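Local structure of uncharacterized conserved protein with double-stranded beta-helix domain (Klebsiella pneumoniae subsp. pneumoniae MGH 78578, 3H8U) at residues E35-A46 with P106-N117; G69-N77 with G94-S102. The protein is of unknown function but has the cupin double-stranded beta-helix fold and probably binds a metal ion. All blocks are in the same frame, centred on the assembly; numbering follows the deposited sequence.

Contact 1 of 2, residues E35-A46 with P106-N117; sequences ETNDSVVVVWHA and PFIFVSVVAPGN
Trp44 and Phe109 are a hydrogen-bonded pair between antiparallel strands 40-46 and 107-114. Both side chains leave the sheet on one side and run next to each other. Trp44 CB sits over one face of the Phe109 ring, 3.6 Å from the ring centroid, a CH-pi contact. CG comes next, 3.5 Å from Phe109 CZ. CD1 reaches Phe109 CE2 at 3.4 Å, and Ser111 CB lies at the indole edge. NE1 donates to a water at 3.1 Å, and that water donates to Ser111 OG. Val42 CG1 covers one indole face, and Trp44 also touches Arg30. The planes of the indole five-membered ring and the phenyl differ by only 21°, but the rings are displaced and share little overlap. Phe109 CG stands between its backbone N and carbonyl carbon (chi1 65°), which brings the ring under Trp44 CB. Trp64 stacks on Phe109.

Val41, Val43 and His45 occupy the other face with Val110 and Ile108. Val41 CG1 meets Val110 CG1 at 3.9 Å, and His45 CD2 lies 3.7 Å from Ile108 CG1. Beyond the strands, Gly116 N donates to Asn37 O at 2.8 Å, from above the carbonyl plane.

Ser111 OG accepts from two waters and is also hydrogen-bonded to Asp62. The polar edge of the indole is therefore tied through water to a serine with a second anchor, while CD1 touches the phenyl rim.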
loop_
_atom_site.group_PDB
_atom_site.type_symbol
_atom_site.label_atom_id
_atom_site.label_comp_id
_atom_site.label_asym_id
_atom_site.label_seq_id
_atom_site.Cartn_x
_atom_site.Cartn_y
_atom_site.Cartn_z
ATOM N N GLU A 35 -6.962 -9.083 7.043
ATOM C CA GLU A 35 -6.429 -8.880 8.379
ATOM C C GLU A 35 -5.583 -10.080 8.753
ATOM O O GLU A 35 -6.012 -11.205 8.644
ATOM C CB GLU A 35 -7.553 -8.708 9.391
ATOM C CG GLU A 35 -7.060 -8.278 10.770
ATOM C CD GLU A 35 -8.159 -7.701 11.649
ATOM O OE1 GLU A 35 -9.135 -7.144 11.102
ATOM O OE2 GLU A 35 -8.022 -7.777 12.893
ATOM N N THR A 36 -4.350 -9.813 9.164
ATOM C CA THR A 36 -3.393 -10.851 9.562
ATOM C C THR A 36 -2.694 -10.284 10.773
ATOM O O THR A 36 -2.898 -9.134 11.090
ATOM C CB THR A 36 -2.315 -11.135 8.507
ATOM O OG1 THR A 36 -1.425 -10.020 8.411
ATOM C CG2 THR A 36 -2.932 -11.451 7.123
ATOM N N ASN A 37 -1.849 -11.080 11.414
ATOM C CA ASN A 37 -1.067 -10.589 12.550
ATOM C C ASN A 37 -0.131 -9.464 12.159
ATOM O O ASN A 37 0.121 -8.547 12.962
ATOM C CB ASN A 37 -0.282 -11.734 13.198
ATOM C CG ASN A 37 -1.184 -12.697 13.927
ATOM O OD1 ASN A 37 -2.219 -12.294 14.471
ATOM N ND2 ASN A 37 -0.830 -13.958 13.924
ATOM N N ASP A 38 0.348 -9.516 10.922
ATOM C CA ASP A 38 1.417 -8.617 10.461
ATOM C C ASP A 38 0.874 -7.270 9.949
ATOM O O ASP A 38 1.551 -6.251 10.002
ATOM C CB ASP A 38 2.232 -9.300 9.342
ATOM C CG ASP A 38 2.910 -10.583 9.799
ATOM O OD1 ASP A 38 3.633 -10.570 10.811
ATOM O OD2 ASP A 38 2.671 -11.613 9.151
ATOM N N SER A 39 -0.351 -7.260 9.429
ATOM C CA SER A 39 -0.973 -6.028 8.927
ATOM C C SER A 39 -2.485 -6.197 8.793
ATOM O O SER A 39 -3.010 -7.301 8.635
ATOM C CB SER A 39 -0.468 -5.646 7.522
ATOM O OG SER A 39 0.951 -5.410 7.499
ATOM N N VAL A 40 -3.152 -5.058 8.797
ATOM C CA VAL A 40 -4.543 -4.966 8.376
ATOM C C VAL A 40 -4.578 -4.030 7.157
ATOM O O VAL A 40 -4.043 -2.919 7.208
ATOM C CB VAL A 40 -5.436 -4.460 9.529
ATOM C CG1 VAL A 40 -6.847 -4.177 9.043
ATOM C CG2 VAL A 40 -5.478 -5.473 10.674
ATOM N N VAL A 41 -5.170 -4.497 6.067
ATOM C CA VAL A 41 -5.200 -3.780 4.810
ATOM C C VAL A 41 -6.663 -3.417 4.580
ATOM O O VAL A 41 -7.551 -4.323 4.594
ATOM C CB VAL A 41 -4.673 -4.671 3.643
ATOM C CG1 VAL A 41 -4.792 -3.946 2.290
ATOM C CG2 VAL A 41 -3.232 -5.111 3.895
ATOM N N VAL A 42 -6.914 -2.108 4.403
ATOM C CA VAL A 42 -8.261 -1.531 4.304
ATOM C C VAL A 42 -8.322 -0.596 3.076
ATOM O O VAL A 42 -7.356 0.092 2.757
ATOM C CB VAL A 42 -8.623 -0.717 5.598
ATOM C CG1 VAL A 42 -9.941 0.031 5.462
ATOM C CG2 VAL A 42 -8.649 -1.655 6.802
ATOM N N VAL A 43 -9.442 -0.632 2.382
ATOM C CA VAL A 43 -9.735 0.317 1.303
ATOM C C VAL A 43 -10.723 1.345 1.864
ATOM O O VAL A 43 -11.830 0.987 2.316
ATOM C CB VAL A 43 -10.306 -0.396 0.067
ATOM C CG1 VAL A 43 -10.936 0.616 -0.889
ATOM C CG2 VAL A 43 -9.206 -1.187 -0.623
ATOM N N TRP A 44 -10.300 2.608 1.844
ATOM C CA TRP A 44 -11.101 3.713 2.253
ATOM C C TRP A 44 -11.560 4.554 1.048
ATOM O O TRP A 44 -10.815 4.741 0.098
ATOM C CB TRP A 44 -10.307 4.615 3.188
ATOM C CG TRP A 44 -10.054 4.035 4.521
ATOM C CD1 TRP A 44 -8.895 3.457 4.943
ATOM C CD2 TRP A 44 -10.965 3.968 5.614
ATOM N NE1 TRP A 44 -9.020 3.049 6.237
ATOM C CE2 TRP A 44 -10.279 3.349 6.685
ATOM C CE3 TRP A 44 -12.275 4.376 5.804
ATOM C CZ2 TRP A 44 -10.872 3.136 7.929
ATOM C CZ3 TRP A 44 -12.880 4.156 7.050
ATOM C CH2 TRP A 44 -12.173 3.550 8.091
ATOM N N HIS A 45 -12.780 5.062 1.155
ATOM C CA HIS A 45 -13.393 5.923 0.137
ATOM C C HIS A 45 -14.066 7.093 0.848
ATOM O O HIS A 45 -14.821 6.902 1.784
ATOM C CB HIS A 45 -14.419 5.116 -0.677
ATOM C CG HIS A 45 -15.227 5.933 -1.650
ATOM N ND1 HIS A 45 -16.182 6.855 -1.265
ATOM C CD2 HIS A 45 -15.225 5.939 -3.004
ATOM C CE1 HIS A 45 -16.733 7.386 -2.345
ATOM N NE2 HIS A 45 -16.135 6.882 -3.408
ATOM N N ALA A 46 -13.789 8.308 0.387
ATOM C CA ALA A 46 -14.486 9.492 0.862
ATOM C C ALA A 46 -14.980 10.328 -0.310
ATOM O O ALA A 46 -14.243 10.613 -1.246
ATOM C CB ALA A 46 -13.583 10.338 1.791
ATOM N N PRO A 106 -13.671 11.381 -6.111
ATOM C CA PRO A 106 -13.616 10.530 -4.931
ATOM C C PRO A 106 -12.179 10.388 -4.440
ATOM O O PRO A 106 -11.225 10.287 -5.248
ATOM C CB PRO A 106 -14.151 9.173 -5.416
ATOM C CG PRO A 106 -14.146 9.280 -6.935
ATOM C CD PRO A 106 -14.344 10.717 -7.242
ATOM N N PHE A 107 -12.018 10.340 -3.125
ATOM C CA PHE A 107 -10.697 10.132 -2.540
ATOM C C PHE A 107 -10.620 8.677 -2.088
ATOM O O PHE A 107 -11.398 8.260 -1.232
ATOM C CB PHE A 107 -10.513 11.109 -1.379
ATOM C CG PHE A 107 -9.267 10.889 -0.563
ATOM C CD1 PHE A 107 -8.013 10.923 -1.156
ATOM C CD2 PHE A 107 -9.342 10.712 0.813
ATOM C CE1 PHE A 107 -6.841 10.754 -0.390
ATOM C CE2 PHE A 107 -8.152 10.555 1.586
ATOM C CZ PHE A 107 -6.916 10.561 0.962
ATOM N N ILE A 108 -9.738 7.894 -2.726
ATOM C CA ILE A 108 -9.651 6.473 -2.443
ATOM C C ILE A 108 -8.204 6.105 -2.142
ATOM O O ILE A 108 -7.287 6.431 -2.908
ATOM C CB ILE A 108 -10.218 5.631 -3.639
ATOM C CG1 ILE A 108 -11.681 5.968 -3.901
ATOM C CG2 ILE A 108 -10.073 4.131 -3.374
ATOM C CD1 ILE A 108 -12.252 5.379 -5.163
ATOM N N PHE A 109 -8.008 5.403 -1.034
ATOM C CA PHE A 109 -6.677 4.972 -0.642
ATOM C C PHE A 109 -6.698 3.618 0.030
ATOM O O PHE A 109 -7.729 3.151 0.497
ATOM C CB PHE A 109 -5.964 6.010 0.245
ATOM C CG PHE A 109 -6.593 6.227 1.565
ATOM C CD1 PHE A 109 -7.680 7.091 1.693
ATOM C CD2 PHE A 109 -6.109 5.600 2.693
ATOM C CE1 PHE A 109 -8.261 7.323 2.916
ATOM C CE2 PHE A 109 -6.701 5.814 3.937
ATOM C CZ PHE A 109 -7.767 6.705 4.046
ATOM N N VAL A 110 -5.524 3.008 0.010
ATOM C CA VAL A 110 -5.282 1.738 0.635
ATOM C C VAL A 110 -4.457 2.056 1.868
ATOM O O VAL A 110 -3.356 2.599 1.771
ATOM C CB VAL A 110 -4.510 0.800 -0.290
ATOM C CG1 VAL A 110 -4.096 -0.510 0.492
ATOM C CG2 VAL A 110 -5.338 0.489 -1.533
ATOM N N SER A 111 -4.998 1.666 3.014
ATOM C CA SER A 111 -4.323 1.753 4.298
ATOM C C SER A 111 -3.737 0.403 4.738
ATOM O O SER A 111 -4.466 -0.605 4.775
ATOM C CB SER A 111 -5.321 2.211 5.364
ATOM O OG SER A 111 -4.829 1.962 6.664
ATOM N N VAL A 112 -2.449 0.417 5.100
ATOM C CA VAL A 112 -1.800 -0.735 5.696
ATOM C C VAL A 112 -1.354 -0.340 7.107
ATOM O O VAL A 112 -0.424 0.445 7.254
ATOM C CB VAL A 112 -0.602 -1.229 4.863
ATOM C CG1 VAL A 112 0.031 -2.519 5.515
ATOM C CG2 VAL A 112 -1.025 -1.481 3.408
ATOM N N VAL A 113 -2.040 -0.893 8.110
ATOM C CA VAL A 113 -1.684 -0.690 9.517
ATOM C C VAL A 113 -0.859 -1.866 9.999
ATOM O O VAL A 113 -1.257 -3.018 9.786
ATOM C CB VAL A 113 -2.946 -0.541 10.378
ATOM C CG1 VAL A 113 -2.618 -0.540 11.868
ATOM C CG2 VAL A 113 -3.664 0.769 9.993
ATOM N N ALA A 114 0.282 -1.578 10.622
ATOM C CA ALA A 114 1.174 -2.625 11.114
ATOM C C ALA A 114 1.663 -2.264 12.510
ATOM O O ALA A 114 2.076 -1.116 12.738
ATOM C CB ALA A 114 2.367 -2.805 10.171
ATOM N N PRO A 115 1.608 -3.221 13.456
ATOM C CA PRO A 115 1.101 -4.599 13.360
ATOM C C PRO A 115 -0.401 -4.700 13.167
ATOM O O PRO A 115 -1.111 -3.730 13.318
ATOM C CB PRO A 115 1.493 -5.229 14.711
ATOM C CG PRO A 115 2.339 -4.318 15.346
ATOM C CD PRO A 115 2.153 -2.959 14.797
ATOM N N GLY A 116 -0.865 -5.896 12.843
ATOM C CA GLY A 116 -2.243 -6.104 12.488
ATOM C C GLY A 116 -3.197 -5.823 13.624
ATOM O O GLY A 116 -4.328 -5.384 13.370
ATOM N N ASN A 117 -2.734 -6.007 14.851
ATOM C CA ASN A 117 -3.580 -5.788 16.028
ATOM C C ASN A 117 -3.404 -4.417 16.697
ATOM O O ASN A 117 -3.849 -4.225 17.822
ATOM C CB ASN A 117 -3.393 -6.924 17.055
ATOM C CG ASN A 117 -2.116 -6.791 17.890
ATOM O OD1 ASN A 117 -1.280 -5.887 17.690
ATOM N ND2 ASN A 117 -1.962 -7.715 18.852
HETATM O O HOH W 1 -0.357 -8.194 15.487
HETATM O O HOH W 2 -5.658 -0.475 7.755
HETATM O O HOH W 3 -7.227 1.869 8.452
#

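Contact 2 of 2, residues G69-N77 with G94-S102; sequences GEAEYHQGN and GQVHGAMNS
Strands 70-74 and 97-101 run antiparallel at 160°, with axes 4.5 Å apart at their closest, and Glu72-Met100 and His74-Gly98 are their hydrogen-bonded pairs. Glu72 N donates to Met100 O at 2.8 Å, almost in line with the carbonyl. His74 N reaches Gly98 O at the same length but from well above the carbonyl plane. The return bond, Gly98 N to His74 O, is longer at 3.2 Å and lies on a lone pair.

Glu72 and Met100, a selenomethionine, are neighbours on one face. The glutamate is extended. The selenomethionine bends at chi2 and chi3, and its CE ends 3.5 Å from Glu72 OE2. On the same face, His74 has ND1 hydrogen-bonded to Ser54.

Ala71, Tyr73 and Ala99 occupy the opposite face. With CG anti to the backbone N (chi1 -176°), the Tyr73 ring leans across toward strand 97-101 and meets His97 at a slant. Its OH arrives 3.3 Å from His97 CB, and CD1 lies 3.6 Å from Gly98 O. Arg13 of the second subunit makes a weak hydrogen bond to the same hydroxyl. Ala71 CB and Ala99 CB meet at 4.3 Å and both residues touch Phe107.

Val96 packs its CB and CG1 against Gly76 CA. A water joins the two segments here, donating to Gln75 O and accepting from Val96 N.

His97 ND1 donates to Gln95 O at 3.3 Å, and NE2 is hydrogen-bonded to Asp62. These two bonds together fix the rotation of the ring, which also meets His55 and His57. Both ring nitrogens are thus taken up in this structure. If His97 serves as a metal ligand, as the corresponding histidine does in many cupins, one of these bonds would have to be exchanged.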
loop_
_atom_site.group_PDB
_atom_site.type_symbol
_atom_site.label_atom_id
_atom_site.label_comp_id
_atom_site.label_asym_id
_atom_site.label_seq_id
_atom_site.Cartn_x
_atom_site.Cartn_y
_atom_site.Cartn_z
ATOM N N GLY A 69 -7.887 10.809 -6.380
ATOM C CA GLY A 69 -8.380 12.047 -5.769
ATOM C C GLY A 69 -7.363 12.794 -4.943
ATOM O O GLY A 69 -6.173 12.478 -4.948
ATOM N N GLU A 70 -7.864 13.798 -4.231
ATOM C CA GLU A 70 -7.048 14.713 -3.461
ATOM C C GLU A 70 -7.687 14.891 -2.065
ATOM O O GLU A 70 -8.921 14.841 -1.935
ATOM C CB GLU A 70 -6.972 16.053 -4.185
ATOM C CG GLU A 70 -6.199 16.038 -5.518
ATOM C CD GLU A 70 -5.911 17.428 -6.073
ATOM O OE1 GLU A 70 -5.911 18.418 -5.310
ATOM O OE2 GLU A 70 -5.657 17.526 -7.285
ATOM N N ALA A 71 -6.862 15.126 -1.044
ATOM C CA ALA A 71 -7.344 15.349 0.307
ATOM C C ALA A 71 -6.425 16.282 1.070
ATOM O O ALA A 71 -5.259 16.460 0.709
ATOM C CB ALA A 71 -7.471 14.031 1.066
ATOM N N GLU A 72 -6.994 16.880 2.110
ATOM C CA GLU A 72 -6.245 17.566 3.150
ATOM C C GLU A 72 -5.902 16.524 4.184
ATOM O O GLU A 72 -6.797 15.994 4.804
ATOM C CB GLU A 72 -7.125 18.524 3.900
ATOM C CG GLU A 72 -7.608 19.726 3.237
ATOM C CD GLU A 72 -8.633 20.455 4.154
ATOM O OE1 GLU A 72 -8.752 20.185 5.411
ATOM O OE2 GLU A 72 -9.345 21.278 3.595
ATOM N N TYR A 73 -4.618 16.254 4.379
ATOM C CA TYR A 73 -4.172 15.250 5.342
ATOM C C TYR A 73 -3.914 15.983 6.659
ATOM O O TYR A 73 -3.084 16.873 6.704
ATOM C CB TYR A 73 -2.889 14.615 4.810
ATOM C CG TYR A 73 -2.341 13.489 5.643
ATOM C CD1 TYR A 73 -3.023 12.288 5.765
ATOM C CD2 TYR A 73 -1.102 13.619 6.302
ATOM C CE1 TYR A 73 -2.470 11.208 6.505
ATOM C CE2 TYR A 73 -0.579 12.570 7.030
ATOM C CZ TYR A 73 -1.252 11.378 7.134
ATOM O OH TYR A 73 -0.686 10.355 7.893
ATOM N N HIS A 74 -4.704 15.692 7.686
ATOM C CA HIS A 74 -4.508 16.295 9.015
ATOM C C HIS A 74 -3.432 15.546 9.797
ATOM O O HIS A 74 -3.506 14.338 9.960
ATOM C CB HIS A 74 -5.806 16.258 9.828
ATOM C CG HIS A 74 -5.712 16.959 11.161
ATOM N ND1 HIS A 74 -6.340 16.483 12.294
ATOM C CD2 HIS A 74 -5.063 18.094 11.540
ATOM C CE1 HIS A 74 -6.090 17.294 13.306
ATOM N NE2 HIS A 74 -5.294 18.261 12.882
ATOM N N GLN A 75 -2.452 16.288 10.301
ATOM C CA GLN A 75 -1.288 15.714 10.996
ATOM C C GLN A 75 -1.357 15.955 12.503
ATOM O O GLN A 75 -0.369 15.709 13.201
ATOM C CB GLN A 75 0.014 16.320 10.425
ATOM C CG GLN A 75 0.164 16.082 8.895
ATOM C CD GLN A 75 1.567 16.300 8.351
ATOM O OE1 GLN A 75 2.474 16.741 9.076
ATOM N NE2 GLN A 75 1.750 16.021 7.075
ATOM N N GLY A 76 -2.517 16.411 12.992
ATOM C CA GLY A 76 -2.698 16.785 14.390
ATOM C C GLY A 76 -2.527 18.295 14.571
ATOM O O GLY A 76 -1.824 18.935 13.786
ATOM N N ASN A 77 -3.214 18.876 15.549
ATOM C CA ASN A 77 -3.011 20.287 15.911
ATOM C C ASN A 77 -3.408 21.312 14.852
ATOM O O ASN A 77 -2.930 22.458 14.886
ATOM C CB ASN A 77 -1.531 20.541 16.216
ATOM C CG ASN A 77 -1.019 19.710 17.345
ATOM O OD1 ASN A 77 -1.282 20.033 18.506
ATOM N ND2 ASN A 77 -0.256 18.642 17.026
ATOM N N GLY A 94 1.960 7.103 17.521
ATOM C CA GLY A 94 1.884 8.354 18.270
ATOM C C GLY A 94 1.722 9.599 17.394
ATOM O O GLY A 94 1.748 10.730 17.898
ATOM N N GLN A 95 1.542 9.396 16.093
ATOM C CA GLN A 95 1.278 10.495 15.174
ATOM C C GLN A 95 -0.210 10.570 14.815
ATOM O O GLN A 95 -0.779 9.634 14.272
ATOM C CB GLN A 95 2.158 10.382 13.922
ATOM C CG GLN A 95 3.616 10.651 14.185
ATOM C CD GLN A 95 4.425 10.845 12.905
ATOM O OE1 GLN A 95 4.172 10.181 11.884
ATOM N NE2 GLN A 95 5.447 11.694 12.984
ATOM N N VAL A 96 -0.829 11.717 15.099
ATOM C CA VAL A 96 -2.218 11.936 14.731
ATOM C C VAL A 96 -2.357 12.006 13.212
ATOM O O VAL A 96 -1.524 12.633 12.523
ATOM C CB VAL A 96 -2.786 13.241 15.358
ATOM C CG1 VAL A 96 -4.242 13.458 14.920
ATOM C CG2 VAL A 96 -2.726 13.185 16.865
ATOM N N HIS A 97 -3.382 11.345 12.678
ATOM C CA HIS A 97 -3.671 11.421 11.250
ATOM C C HIS A 97 -5.167 11.232 10.961
ATOM O O HIS A 97 -5.873 10.443 11.616
ATOM C CB HIS A 97 -2.832 10.399 10.449
ATOM C CG HIS A 97 -3.096 8.969 10.801
ATOM N ND1 HIS A 97 -2.894 8.467 12.077
ATOM C CD2 HIS A 97 -3.482 7.913 10.037
ATOM C CE1 HIS A 97 -3.193 7.174 12.079
ATOM N NE2 HIS A 97 -3.556 6.823 10.858
ATOM N N GLY A 98 -5.618 11.977 9.973
ATOM C CA GLY A 98 -7.002 11.981 9.505
ATOM C C GLY A 98 -7.010 12.675 8.148
ATOM O O GLY A 98 -5.955 13.146 7.679
ATOM N N ALA A 99 -8.174 12.770 7.501
ATOM C CA ALA A 99 -8.222 13.483 6.221
ATOM C C ALA A 99 -9.602 14.030 5.890
ATOM O O ALA A 99 -10.583 13.575 6.454
ATOM C CB ALA A 99 -7.707 12.590 5.106
HETATM N N MSE A 100 -9.652 15.038 5.012
HETATM C CA MSE A 100 -10.897 15.480 4.391
HETATM C C MSE A 100 -10.694 15.497 2.876
HETATM O O MSE A 100 -9.685 16.063 2.409
HETATM C CB MSE A 100 -11.321 16.880 4.877
HETATM C CG MSE A 100 -12.829 17.136 4.546
HETATM SE SE MSE A 100 -13.233 18.912 4.173
HETATM C CE MSE A 100 -11.978 19.080 2.774
ATOM N N ASN A 101 -11.631 14.888 2.132
ATOM C CA ASN A 101 -11.631 14.939 0.655
ATOM C C ASN A 101 -11.953 16.382 0.227
ATOM O O ASN A 101 -13.102 16.835 0.350
ATOM C CB ASN A 101 -12.630 13.954 0.038
ATOM C CG ASN A 101 -12.617 13.995 -1.455
ATOM O OD1 ASN A 101 -11.961 14.862 -2.013
ATOM N ND2 ASN A 101 -13.306 13.061 -2.122
ATOM N N SER A 102 -10.940 17.085 -0.292
ATOM C CA SER A 102 -11.078 18.465 -0.759
ATOM C C SER A 102 -11.552 18.561 -2.225
ATOM O O SER A 102 -11.860 19.659 -2.712
ATOM C CB SER A 102 -9.750 19.216 -0.582
ATOM O OG SER A 102 -8.671 18.431 -1.069
HETATM O O HOH W 4 -10.543 14.538 -4.450
HETATM O O HOH W 5 -8.443 19.265 -3.559
HETATM O O HOH W 6 0.610 14.117 15.451
#

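In the fold
From the N terminus, the chain passes strand 31-35 and enters strand 40-46, the first half of contact 1. It then runs through strands 51-56 and 61-68 to strand 70-74, where contact 2 begins. Strands 80-84 and 87-91 follow, and strand 97-101 closes the shorter loop of contact 2. The next strand, 107-114, closes the longer loop of contact 1, so contact 2 lies wholly within it. Each contact pairs strands of a different antiparallel sheet of the double-stranded beta-helix. The sheets meet at Asn101, whose ND2 is probably hydrogen-bonded to Ala46 O. Asp62 of strand 61-68 bridges the contacts, with one carboxylate oxygen for Ser111 and the other for His97. Both contacts also touch the second subunit.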